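Local coordinates for mandelate racemase/muconate lactonizing protein (Paenibacillus sp., PDB 3V5C) that probably catalyses the magnesium-dependent dehydration of galacturonate as a member of the enolase superfamily, at residues 47-50 and 55-58; 124-129 and 325-330; 284-287 and 293-296; 318-323 and 365-370. The protein carries 1 engineered substitution. One frame throughout, in Å; residues are numbered along the deposited sequence. Where two conformers were deposited one is given.

Contact 1: 47-50 and 55-58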
loop_
_atom_site.group_PDB
_atom_site.type_symbol
_atom_site.label_atom_id
_atom_site.label_comp_id
_atom_site.label_asym_id
_atom_site.label_seq_id
_atom_site.Cartn_x
_atom_site.Cartn_y
_atom_site.Cartn_z
ATOM N N ILE A 47 -15.558 4.029 -3.830
ATOM C CA ILE A 47 -15.128 4.904 -4.912
ATOM C C ILE A 47 -16.027 6.129 -4.974
ATOM O O ILE A 47 -17.224 6.037 -4.715
ATOM C CB ILE A 47 -15.208 4.143 -6.257
ATOM C CG1 ILE A 47 -14.112 3.070 -6.327
ATOM C CG2 ILE A 47 -15.142 5.095 -7.455
ATOM C CD1 ILE A 47 -12.725 3.623 -6.443
ATOM N N ALA A 48 -15.443 7.276 -5.291
ATOM C CA ALA A 48 -16.236 8.437 -5.660
ATOM C C ALA A 48 -15.926 8.836 -7.094
ATOM O O ALA A 48 -14.804 8.683 -7.580
ATOM C CB ALA A 48 -15.968 9.610 -4.720
ATOM N N ARG A 49 -16.936 9.380 -7.756
ATOM C CA ARG A 49 -16.810 9.955 -9.073
ATOM C C ARG A 49 -17.110 11.452 -8.912
ATOM O O ARG A 49 -18.187 11.823 -8.440
ATOM C CB ARG A 49 -17.827 9.295 -10.008
ATOM C CG ARG A 49 -17.891 9.863 -11.421
ATOM C CD ARG A 49 -18.651 8.892 -12.346
ATOM N NE ARG A 49 -20.099 8.885 -12.126
ATOM C CZ ARG A 49 -20.923 7.932 -12.575
ATOM N NH1 ARG A 49 -22.229 8.025 -12.356
ATOM N NH2 ARG A 49 -20.445 6.885 -13.236
ATOM N N ILE A 50 -16.152 12.303 -9.252
ATOM C CA ILE A 50 -16.375 13.750 -9.147
ATOM C C ILE A 50 -16.507 14.339 -10.546
ATOM O O ILE A 50 -15.831 13.907 -11.479
ATOM C CB ILE A 50 -15.232 14.443 -8.349
ATOM C CG1 ILE A 50 -15.598 15.883 -7.961
ATOM C CG2 ILE A 50 -13.889 14.390 -9.113
ATOM C CD1 ILE A 50 -14.634 16.494 -6.931
ATOM N N GLN A 55 -16.315 17.281 -16.789
ATOM C CA GLN A 55 -15.442 16.119 -16.933
ATOM C C GLN A 55 -15.457 15.331 -15.627
ATOM O O GLN A 55 -15.599 15.912 -14.556
ATOM C CB GLN A 55 -14.012 16.569 -17.262
ATOM C CG GLN A 55 -12.905 15.562 -16.964
ATOM C CD GLN A 55 -12.751 14.506 -18.047
ATOM O OE1 GLN A 55 -12.591 14.823 -19.233
ATOM N NE2 GLN A 55 -12.798 13.242 -17.646
ATOM N N THR A 56 -15.324 14.011 -15.722
ATOM C CA THR A 56 -15.280 13.161 -14.522
ATOM C C THR A 56 -13.886 12.668 -14.124
ATOM O O THR A 56 -13.003 12.472 -14.958
ATOM C CB THR A 56 -16.168 11.897 -14.669
ATOM O OG1 THR A 56 -15.728 11.134 -15.798
ATOM C CG2 THR A 56 -17.639 12.266 -14.821
ATOM N N GLY A 57 -13.699 12.471 -12.827
ATOM C CA GLY A 57 -12.532 11.770 -12.324
ATOM C C GLY A 57 -13.020 10.770 -11.295
ATOM O O GLY A 57 -14.030 11.012 -10.628
ATOM N N TYR A 58 -12.313 9.653 -11.172
ATOM C CA TYR A 58 -12.689 8.561 -10.287
ATOM C C TYR A 58 -11.572 8.284 -9.278
ATOM O O TYR A 58 -10.385 8.387 -9.606
ATOM C CB TYR A 58 -12.835 7.283 -11.113
ATOM C CG TYR A 58 -14.131 7.102 -11.876
ATOM C CD1 TYR A 58 -15.185 6.373 -11.317
ATOM C CD2 TYR A 58 -14.278 7.572 -13.180
ATOM C CE1 TYR A 58 -16.361 6.158 -12.006
ATOM C CE2 TYR A 58 -15.481 7.358 -13.889
ATOM C CZ TYR A 58 -16.504 6.658 -13.290
ATOM O OH TYR A 58 -17.689 6.423 -13.958
#
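R49 and Y58 lie side by side on one face of the beta hairpin formed by strands 42-52 and 55-60, part of the antiparallel sheet that, as in relatives of the enolase superfamily, belongs to the capping domain. They are a non-hydrogen-bonded antiparallel pair, and their side chains point the same way. With chi1 at 176° R49 sends CG away from its own N and lays the methylenes over one face of the tyrosine ring. CG makes a CH-pi contact 4.1 Å from the ring centroid, displaced toward the rim. The chain then bends at chi3, bringing NH2 round to the phenol. R49 CD is pressed close on the way, 3.2 Å from Y58 CZ. The guanidinium stands nearly upright to the ring, the two planes 82° apart.

One residue further along the hairpin, I50 and G57 form the hydrogen-bonded pair, the I50 side chain on the opposite face of the sheet, with I50 N to G57 O at 2.8 Å and G57 N to I50 O at 2.9 Å. I47 crosses Y58 at about a right angle, and I47 CG2 sits at the ring edge, 4.1 Å from Y58 CD1.

The other arginine nitrogens have partners elsewhere: NE a salt bridge to E18, NH1 a hydrogen bond to T375. Y58 OH also bonds to D371 in helix 371-380. A leucine in place of Y58 would probably leave R49 NH2 without its phenol partner and take the flat surface from under the arginine methylenes. The bond from R49 NH2 to Y58 OH is 2.9 Å long and almost straight, 170° at the hydrogen, with the oxygen in the guanidinium plane.

Contact 2: 124-129 and 325-330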
loop_
_atom_site.group_PDB
_atom_site.type_symbol
_atom_site.label_atom_id
_atom_site.label_comp_id
_atom_site.label_asym_id
_atom_site.label_seq_id
_atom_site.Cartn_x
_atom_site.Cartn_y
_atom_site.Cartn_z
ATOM N N ALA A 124 9.963 8.813 -20.113
ATOM C CA ALA A 124 10.425 7.522 -19.617
ATOM C C ALA A 124 9.271 6.804 -18.926
ATOM O O ALA A 124 8.463 7.425 -18.229
ATOM C CB ALA A 124 11.602 7.691 -18.661
ATOM N N SER A 125 9.188 5.495 -19.138
ATOM C CA SER A 125 8.158 4.695 -18.488
ATOM C C SER A 125 8.415 4.605 -16.993
ATOM O O SER A 125 9.573 4.528 -16.558
ATOM C CB SER A 125 8.102 3.288 -19.087
ATOM O OG SER A 125 7.624 3.335 -20.419
ATOM N N LEU A 126 7.329 4.602 -16.220
ATOM C CA LEU A 126 7.401 4.419 -14.778
ATOM C C LEU A 126 7.285 2.945 -14.436
ATOM O O LEU A 126 6.237 2.330 -14.625
ATOM C CB LEU A 126 6.304 5.202 -14.056
ATOM C CG LEU A 126 6.441 5.149 -12.530
ATOM C CD1 LEU A 126 7.840 5.572 -12.102
ATOM C CD2 LEU A 126 5.389 5.997 -11.862
ATOM N N VAL A 127 8.378 2.396 -13.931
ATOM C CA VAL A 127 8.441 0.990 -13.539
ATOM C C VAL A 127 8.869 0.975 -12.075
ATOM O O VAL A 127 9.892 1.549 -11.724
ATOM C CB VAL A 127 9.471 0.213 -14.418
ATOM C CG1 VAL A 127 9.542 -1.252 -14.021
ATOM C CG2 VAL A 127 9.113 0.344 -15.911
ATOM N N VAL A 128 8.082 0.319 -11.222
ATOM C CA VAL A 128 8.238 0.452 -9.779
ATOM C C VAL A 128 8.369 -0.930 -9.139
ATOM O O VAL A 128 7.589 -1.823 -9.442
ATOM C CB VAL A 128 6.992 1.169 -9.173
ATOM C CG1 VAL A 128 7.204 1.533 -7.727
ATOM C CG2 VAL A 128 6.654 2.428 -9.966
ATOM N N PRO A 129 9.356 -1.114 -8.253
ATOM C CA PRO A 129 9.438 -2.419 -7.582
ATOM C C PRO A 129 8.152 -2.761 -6.833
ATOM O O PRO A 129 7.519 -1.884 -6.263
ATOM C CB PRO A 129 10.581 -2.223 -6.578
ATOM C CG PRO A 129 11.411 -1.119 -7.177
ATOM C CD PRO A 129 10.420 -0.195 -7.819
ATOM N N LEU A 325 2.593 7.305 -6.609
ATOM C CA LEU A 325 3.238 8.059 -5.537
ATOM C C LEU A 325 4.749 7.951 -5.636
ATOM O O LEU A 325 5.482 8.877 -5.284
ATOM C CB LEU A 325 2.808 7.509 -4.178
ATOM C CG LEU A 325 3.482 8.111 -2.943
ATOM C CD1 LEU A 325 3.139 9.590 -2.827
ATOM C CD2 LEU A 325 3.053 7.358 -1.680
ATOM N N SER A 326 5.220 6.794 -6.090
ATOM C CA SER A 326 6.651 6.542 -6.149
ATOM C C SER A 326 7.412 7.617 -6.904
ATOM O O SER A 326 8.580 7.845 -6.604
ATOM C CB SER A 326 6.947 5.158 -6.731
ATOM O OG SER A 326 6.759 5.165 -8.126
ATOM N N ALA A 327 6.765 8.280 -7.868
ATOM C CA ALA A 327 7.459 9.311 -8.640
ATOM C C ALA A 327 7.772 10.564 -7.826
ATOM O O ALA A 327 8.589 11.384 -8.254
ATOM C CB ALA A 327 6.672 9.677 -9.910
ATOM N N ALA A 328 7.132 10.713 -6.667
ATOM C CA ALA A 328 7.303 11.906 -5.830
ATOM C C ALA A 328 8.201 11.669 -4.605
ATOM O O ALA A 328 8.419 12.588 -3.810
ATOM C CB ALA A 328 5.941 12.422 -5.381
ATOM N N VAL A 329 8.698 10.443 -4.441
ATOM C CA VAL A 329 9.478 10.090 -3.256
ATOM C C VAL A 329 10.760 9.409 -3.692
ATOM O O VAL A 329 10.722 8.440 -4.457
ATOM C CB VAL A 329 8.673 9.147 -2.353
ATOM C CG1 VAL A 329 9.476 8.762 -1.111
ATOM C CG2 VAL A 329 7.346 9.780 -1.959
ATOM N N ARG A 330 11.895 9.932 -3.245
ATOM C CA ARG A 330 13.173 9.403 -3.672
ATOM C C ARG A 330 13.375 7.980 -3.144
ATOM O O ARG A 330 13.667 7.060 -3.912
ATOM C CB ARG A 330 14.345 10.294 -3.234
ATOM C CG ARG A 330 15.690 9.726 -3.706
ATOM C CD ARG A 330 16.884 10.632 -3.409
ATOM N NE ARG A 330 17.150 10.729 -1.975
ATOM C CZ ARG A 330 16.863 11.798 -1.229
ATOM N NH1 ARG A 330 16.312 12.869 -1.780
ATOM N NH2 ARG A 330 17.138 11.798 0.064
#
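S326 turns its OG into the position between its own backbone N and carbonyl carbon (chi1 76°), and V128 answers with CG1 anti to its backbone N (chi1 -171°) and CG2 beside that N. These two settings put the serine hydroxyl against both methyls of the valine. V128 CG2 comes closest, 3.3 Å from S326 OG, while V128 CG1 lies 3.7 Å from the same oxygen and 3.8 Å from S326 CB. L126, two residues back along the strand and on the same side of it, brings a branched end to the spot: its CD1 and CD2 are each 4.1 Å from S326 OG. CD2 also reaches the methyl of A327, with 4.4 Å between L126 CD2 and A327 CB, a looser apolar touch.

The two pieces come from the start and the finish of the TIM-type barrel in the sequence. Segment 124-129 runs into strand 126-135, the first barrel strand, and 325-330 is the link from helix 317-325 to the last one, 335-337. As those two strands pair in parallel, the packing lies where the barrel closes on itself. Its surroundings are largely apolar too: F332 lies against both V128 and S326, and Y112 of helix 111-115 touches both L126 and A327.

Within the link, A328 N bonds to L325 O at 2.8 Å, keeping the chain turning just after the helix. The S326 hydroxyl bonds back to G323 O, in the last turn of helix 317-325. With that bond made, S326 can offer the strand a hydroxyl faced by the methyls of L126 and V128 and still have its hydrogen-bonding need met, and the contact itself rests on van der Waals packing.

Contact 3: 284-287 and 293-296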
loop_
_atom_site.group_PDB
_atom_site.type_symbol
_atom_site.label_atom_id
_atom_site.label_comp_id
_atom_site.label_asym_id
_atom_site.label_seq_id
_atom_site.Cartn_x
_atom_site.Cartn_y
_atom_site.Cartn_z
ATOM N N TYR A 284 3.039 4.019 6.757
ATOM C CA TYR A 284 1.702 4.604 6.770
ATOM C C TYR A 284 0.918 4.199 5.529
ATOM O O TYR A 284 1.458 4.057 4.439
ATOM C CB TYR A 284 1.765 6.133 6.916
ATOM C CG TYR A 284 2.531 6.520 8.144
ATOM C CD1 TYR A 284 1.890 6.614 9.361
ATOM C CD2 TYR A 284 3.904 6.731 8.096
ATOM C CE1 TYR A 284 2.595 6.937 10.520
ATOM C CE2 TYR A 284 4.621 7.049 9.243
ATOM C CZ TYR A 284 3.962 7.145 10.443
ATOM O OH TYR A 284 4.680 7.476 11.575
ATOM N N ASP A 285 -0.374 3.988 5.720
ATOM C CA ASP A 285 -1.235 3.445 4.670
ATOM C C ASP A 285 -1.510 4.468 3.552
ATOM O O ASP A 285 -1.612 5.679 3.797
ATOM C CB ASP A 285 -2.536 2.954 5.329
ATOM C CG ASP A 285 -3.524 2.328 4.346
ATOM O OD1 ASP A 285 -3.432 1.100 4.112
ATOM O OD2 ASP A 285 -4.445 3.039 3.881
ATOM N N ILE A 286 -1.614 3.950 2.330
ATOM C CA ILE A 286 -1.780 4.746 1.109
ATOM C C ILE A 286 -3.154 5.423 0.992
ATOM O O ILE A 286 -3.312 6.393 0.241
ATOM C CB ILE A 286 -1.476 3.870 -0.127
ATOM C CG1 ILE A 286 -1.434 4.702 -1.401
ATOM C CG2 ILE A 286 -2.513 2.748 -0.261
ATOM C CD1 ILE A 286 -0.355 5.756 -1.417
ATOM N N ILE A 287 -4.146 4.909 1.713
ATOM C CA ILE A 287 -5.489 5.487 1.737
ATOM C C ILE A 287 -5.660 6.404 2.964
ATOM O O ILE A 287 -6.174 7.520 2.857
ATOM C CB ILE A 287 -6.582 4.405 1.769
ATOM C CG1 ILE A 287 -6.386 3.367 0.659
ATOM C CG2 ILE A 287 -7.980 5.036 1.674
ATOM C CD1 ILE A 287 -6.445 3.935 -0.735
ATOM N N HIS A 293 -0.895 13.435 1.841
ATOM C CA HIS A 293 -0.115 13.316 3.066
ATOM C C HIS A 293 1.235 12.658 2.763
ATOM O O HIS A 293 2.302 13.095 3.226
ATOM C CB HIS A 293 -0.890 12.491 4.092
ATOM C CG HIS A 293 -0.182 12.354 5.398
ATOM N ND1 HIS A 293 -0.508 13.110 6.504
ATOM C CD2 HIS A 293 0.830 11.538 5.782
ATOM C CE1 HIS A 293 0.275 12.770 7.512
ATOM N NE2 HIS A 293 1.096 11.822 7.101
ATOM N N TRP A 294 1.197 11.589 1.970
ATOM C CA TRP A 294 2.412 10.860 1.622
ATOM C C TRP A 294 3.387 11.682 0.774
ATOM O O TRP A 294 4.596 11.526 0.901
ATOM C CB TRP A 294 2.065 9.535 0.928
ATOM C CG TRP A 294 2.226 8.347 1.825
ATOM C CD1 TRP A 294 1.236 7.529 2.279
ATOM C CD2 TRP A 294 3.454 7.845 2.357
ATOM N NE1 TRP A 294 1.779 6.531 3.078
ATOM C CE2 TRP A 294 3.138 6.702 3.137
ATOM C CE3 TRP A 294 4.796 8.243 2.253
ATOM C CZ2 TRP A 294 4.108 5.970 3.817
ATOM C CZ3 TRP A 294 5.771 7.497 2.931
ATOM C CH2 TRP A 294 5.417 6.369 3.692
ATOM N N MET A 295 2.880 12.570 -0.078
ATOM C CA MET A 295 3.799 13.454 -0.793
ATOM C C MET A 295 4.642 14.288 0.189
ATOM O O MET A 295 5.877 14.397 0.049
ATOM C CB MET A 295 3.022 14.363 -1.741
ATOM C CG MET A 295 2.490 13.595 -2.944
ATOM S SD MET A 295 1.331 14.549 -3.965
ATOM C CE MET A 295 2.208 16.100 -4.148
ATOM N N GLU A 296 3.982 14.858 1.187
ATOM C CA GLU A 296 4.672 15.683 2.179
ATOM C C GLU A 296 5.555 14.831 3.082
ATOM O O GLU A 296 6.719 15.158 3.340
ATOM C CB GLU A 296 3.669 16.487 3.012
ATOM C CG GLU A 296 2.902 17.525 2.210
ATOM C CD GLU A 296 1.890 18.286 3.042
ATOM O OE1 GLU A 296 2.194 18.621 4.210
ATOM O OE2 GLU A 296 0.786 18.545 2.519
#
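W294 drives its indole N-H at the backbone carbonyl of Y284, and this bond is the heart of the contact. W294 NE1 to Y284 O measures 2.8 Å, with a bent angle of 143° at the hydrogen. The oxygen sits almost in the indole plane, but the nitrogen approaches from well above the carbonyl plane of Y284, 67° out of it, and so misses the lone-pair directions. The same edge of the indole packs on the tyrosine: Y284 CB is 3.9 Å from both W294 NE1 and W294 CZ2. On the pyrrole side, I286 CD1 comes to 4.4 Å from W294 CD1. The indole gets there through an unusual chi1 of -104°, away from the staggered positions, which suggests some strain accepted for the fit.

Farther out, W294 rests on L301 of its own helix and on L325 of helix 317-325. The Y284 side chain, about 9 Å from the bound magnesium, packs against L297, L270 and I271. The loop between is shaped by D285, whose OD2 takes the backbone N of I287 at 2.9 Å, an Asx turn. Its OD1 bonds to H311 ND1, an arrangement consistent with the His-Asp pair of mandelate racemase relatives. A leucine in place of W294 would probably leave the Y284 carbonyl without its indole donor and open a gap beside I286.

The tie joins helix 291-303 to the loop leading into it from strand 281-282. It satisfies the indole N-H of a buried residue and fixes the indole edge against the main chain beside D285, although the bent, out-of-plane approach probably makes the bond weaker than an ideal one.

Contact 4: 318-323 and 365-370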
loop_
_atom_site.group_PDB
_atom_site.type_symbol
_atom_site.label_atom_id
_atom_site.label_comp_id
_atom_site.label_asym_id
_atom_site.label_seq_id
_atom_site.Cartn_x
_atom_site.Cartn_y
_atom_site.Cartn_z
ATOM N N GLY A 318 -5.435 1.125 -3.756
ATOM C CA GLY A 318 -4.199 1.647 -3.199
ATOM C C GLY A 318 -2.936 1.141 -3.865
ATOM O O GLY A 318 -1.894 1.789 -3.792
ATOM N N ILE A 319 -3.011 -0.031 -4.497
ATOM C CA ILE A 319 -1.873 -0.556 -5.223
ATOM C C ILE A 319 -1.433 0.401 -6.323
ATOM O O ILE A 319 -0.235 0.724 -6.454
ATOM C CB ILE A 319 -2.242 -1.919 -5.830
ATOM C CG1 ILE A 319 -2.559 -2.902 -4.701
ATOM C CG2 ILE A 319 -1.118 -2.422 -6.751
ATOM C CD1 ILE A 319 -3.146 -4.225 -5.235
ATOM N N TYR A 320 -2.405 0.850 -7.112
ATOM C CA TYR A 320 -2.150 1.674 -8.288
ATOM C C TYR A 320 -1.736 3.078 -7.849
ATOM O O TYR A 320 -0.805 3.667 -8.398
ATOM C CB TYR A 320 -3.385 1.628 -9.220
ATOM C CG TYR A 320 -3.781 0.173 -9.379
ATOM C CD1 TYR A 320 -3.017 -0.678 -10.172
ATOM C CD2 TYR A 320 -4.828 -0.374 -8.649
ATOM C CE1 TYR A 320 -3.312 -2.033 -10.260
ATOM C CE2 TYR A 320 -5.141 -1.724 -8.744
ATOM C CZ TYR A 320 -4.378 -2.549 -9.554
ATOM O OH TYR A 320 -4.659 -3.907 -9.643
ATOM N N ALA A 321 -2.395 3.577 -6.810
ATOM C CA ALA A 321 -2.021 4.850 -6.181
ATOM C C ALA A 321 -0.564 4.839 -5.738
ATOM O O ALA A 321 0.194 5.766 -6.009
ATOM C CB ALA A 321 -2.932 5.130 -5.010
ATOM N N SER A 322 -0.166 3.775 -5.045
ATOM C CA SER A 322 1.221 3.616 -4.606
ATOM C C SER A 322 2.204 3.718 -5.760
ATOM O O SER A 322 3.256 4.352 -5.653
ATOM C CB SER A 322 1.412 2.260 -3.922
ATOM O OG SER A 322 0.603 2.142 -2.767
ATOM N N GLY A 323 1.889 3.051 -6.864
ATOM C CA GLY A 323 2.739 3.125 -8.039
ATOM C C GLY A 323 2.982 4.560 -8.498
ATOM O O GLY A 323 4.122 4.936 -8.762
ATOM N N PHE A 365 -4.971 8.153 -13.043
ATOM C CA PHE A 365 -4.376 6.945 -12.474
ATOM C C PHE A 365 -4.392 5.765 -13.443
ATOM O O PHE A 365 -4.020 4.663 -13.071
ATOM C CB PHE A 365 -5.018 6.559 -11.127
ATOM C CG PHE A 365 -4.672 7.502 -9.996
ATOM C CD1 PHE A 365 -3.450 7.403 -9.330
ATOM C CD2 PHE A 365 -5.559 8.492 -9.621
ATOM C CE1 PHE A 365 -3.123 8.274 -8.285
ATOM C CE2 PHE A 365 -5.258 9.364 -8.581
ATOM C CZ PHE A 365 -4.022 9.262 -7.914
ATOM N N GLY A 366 -4.788 5.999 -14.691
ATOM C CA GLY A 366 -4.693 4.948 -15.693
ATOM C C GLY A 366 -5.662 3.795 -15.491
ATOM O O GLY A 366 -5.538 2.756 -16.126
ATOM N N ILE A 367 -6.629 3.980 -14.605
ATOM C CA ILE A 367 -7.654 2.977 -14.343
ATOM C C ILE A 367 -8.944 3.376 -15.053
ATOM O O ILE A 367 -9.393 4.512 -14.936
ATOM C CB ILE A 367 -7.932 2.879 -12.838
ATOM C CG1 ILE A 367 -6.661 2.469 -12.105
ATOM C CG2 ILE A 367 -9.100 1.933 -12.565
ATOM C CD1 ILE A 367 -6.787 2.503 -10.578
ATOM N N VAL A 368 -9.536 2.452 -15.814
ATOM C CA VAL A 368 -10.751 2.785 -16.535
ATOM C C VAL A 368 -11.957 2.178 -15.825
ATOM O O VAL A 368 -12.097 0.955 -15.742
ATOM C CB VAL A 368 -10.688 2.305 -18.015
ATOM C CG1 VAL A 368 -11.983 2.679 -18.752
ATOM C CG2 VAL A 368 -9.478 2.914 -18.682
ATOM N N PHE A 369 -12.812 3.039 -15.282
ATOM C CA PHE A 369 -14.018 2.572 -14.607
ATOM C C PHE A 369 -15.173 2.383 -15.577
ATOM O O PHE A 369 -15.289 3.089 -16.581
ATOM C CB PHE A 369 -14.404 3.505 -13.452
ATOM C CG PHE A 369 -13.449 3.440 -12.296
ATOM C CD1 PHE A 369 -13.728 2.666 -11.180
ATOM C CD2 PHE A 369 -12.250 4.135 -12.339
ATOM C CE1 PHE A 369 -12.825 2.583 -10.113
ATOM C CE2 PHE A 369 -11.340 4.070 -11.264
ATOM C CZ PHE A 369 -11.629 3.279 -10.160
ATOM N N ASP A 370 -16.001 1.392 -15.273
ATOM C CA ASP A 370 -17.199 1.096 -16.047
ATOM C C ASP A 370 -18.248 2.096 -15.608
ATOM O O ASP A 370 -18.846 1.952 -14.552
ATOM C CB ASP A 370 -17.644 -0.343 -15.765
ATOM C CG ASP A 370 -18.866 -0.752 -16.566
ATOM O OD1 ASP A 370 -19.651 0.140 -16.947
ATOM O OD2 ASP A 370 -19.032 -1.971 -16.809
#
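A321 and F365 bring the backbones together, their CA atoms 7.0 Å apart, where helix 317-325 of the TIM-type barrel meets a loop that turns through G366 (phi 70°) before short strand 368-369. Either side of that glycine, F365 and I367 both direct their side chains at the helix, one to A321 and the other to Y320.

I367 crosses Y320 at about a right angle. Its CG1 is anti to the carbonyl carbon (chi1 -61°), and the extended chain beyond it carries I367 CD1 to the root of the tyrosine, 3.8 Å from Y320 CB and 4.0 Å from Y320 CG. The contact is with the base of the ring, obliquely. F365 touches with one ring atom: F365 CE1 comes to 4.2 Å from A321 CA, close in on the helix backbone, where the small alanine side chain probably helps.

More rings surround the pair. Y350 meets Y320 edge-to-face, H324 does the same with F365, and L100 of helix 92-107 touches F365, so the loop is wedged between the barrel and that helix. Y320 also has a neighbour from its own helix, I319 CB lying 4.0 Å above the centre of its ring.

One turn of this helix is doubly bonded: G318 O accepts S322 N at 2.9 Å and S322 OG at 2.7 Å, the two donors arriving from opposite faces of its carbonyl plane.

Contact 1 comes first along the chain, in the antiparallel sheet, and the rest belong to the barrel and its surroundings. Contact 3 is nested inside the long loop that contact 2 closes, and the segments of contacts 2 and 4 alternate. Helix 317-325 ties the last three together: L325 of contact 2 packs on W294 and I286, while I286 also meets A321 and S322 of contact 4. Their centres are about 14 to 15 Å apart. Contact 4 touches contact 1, their centres about 12 Å apart, through F369 stacking on Y58. Packing is thus continuous from the sheet to the barrel, where D261 at the end of strand 258-261 and E238 in the loop after strand 231-233 bind magnesium.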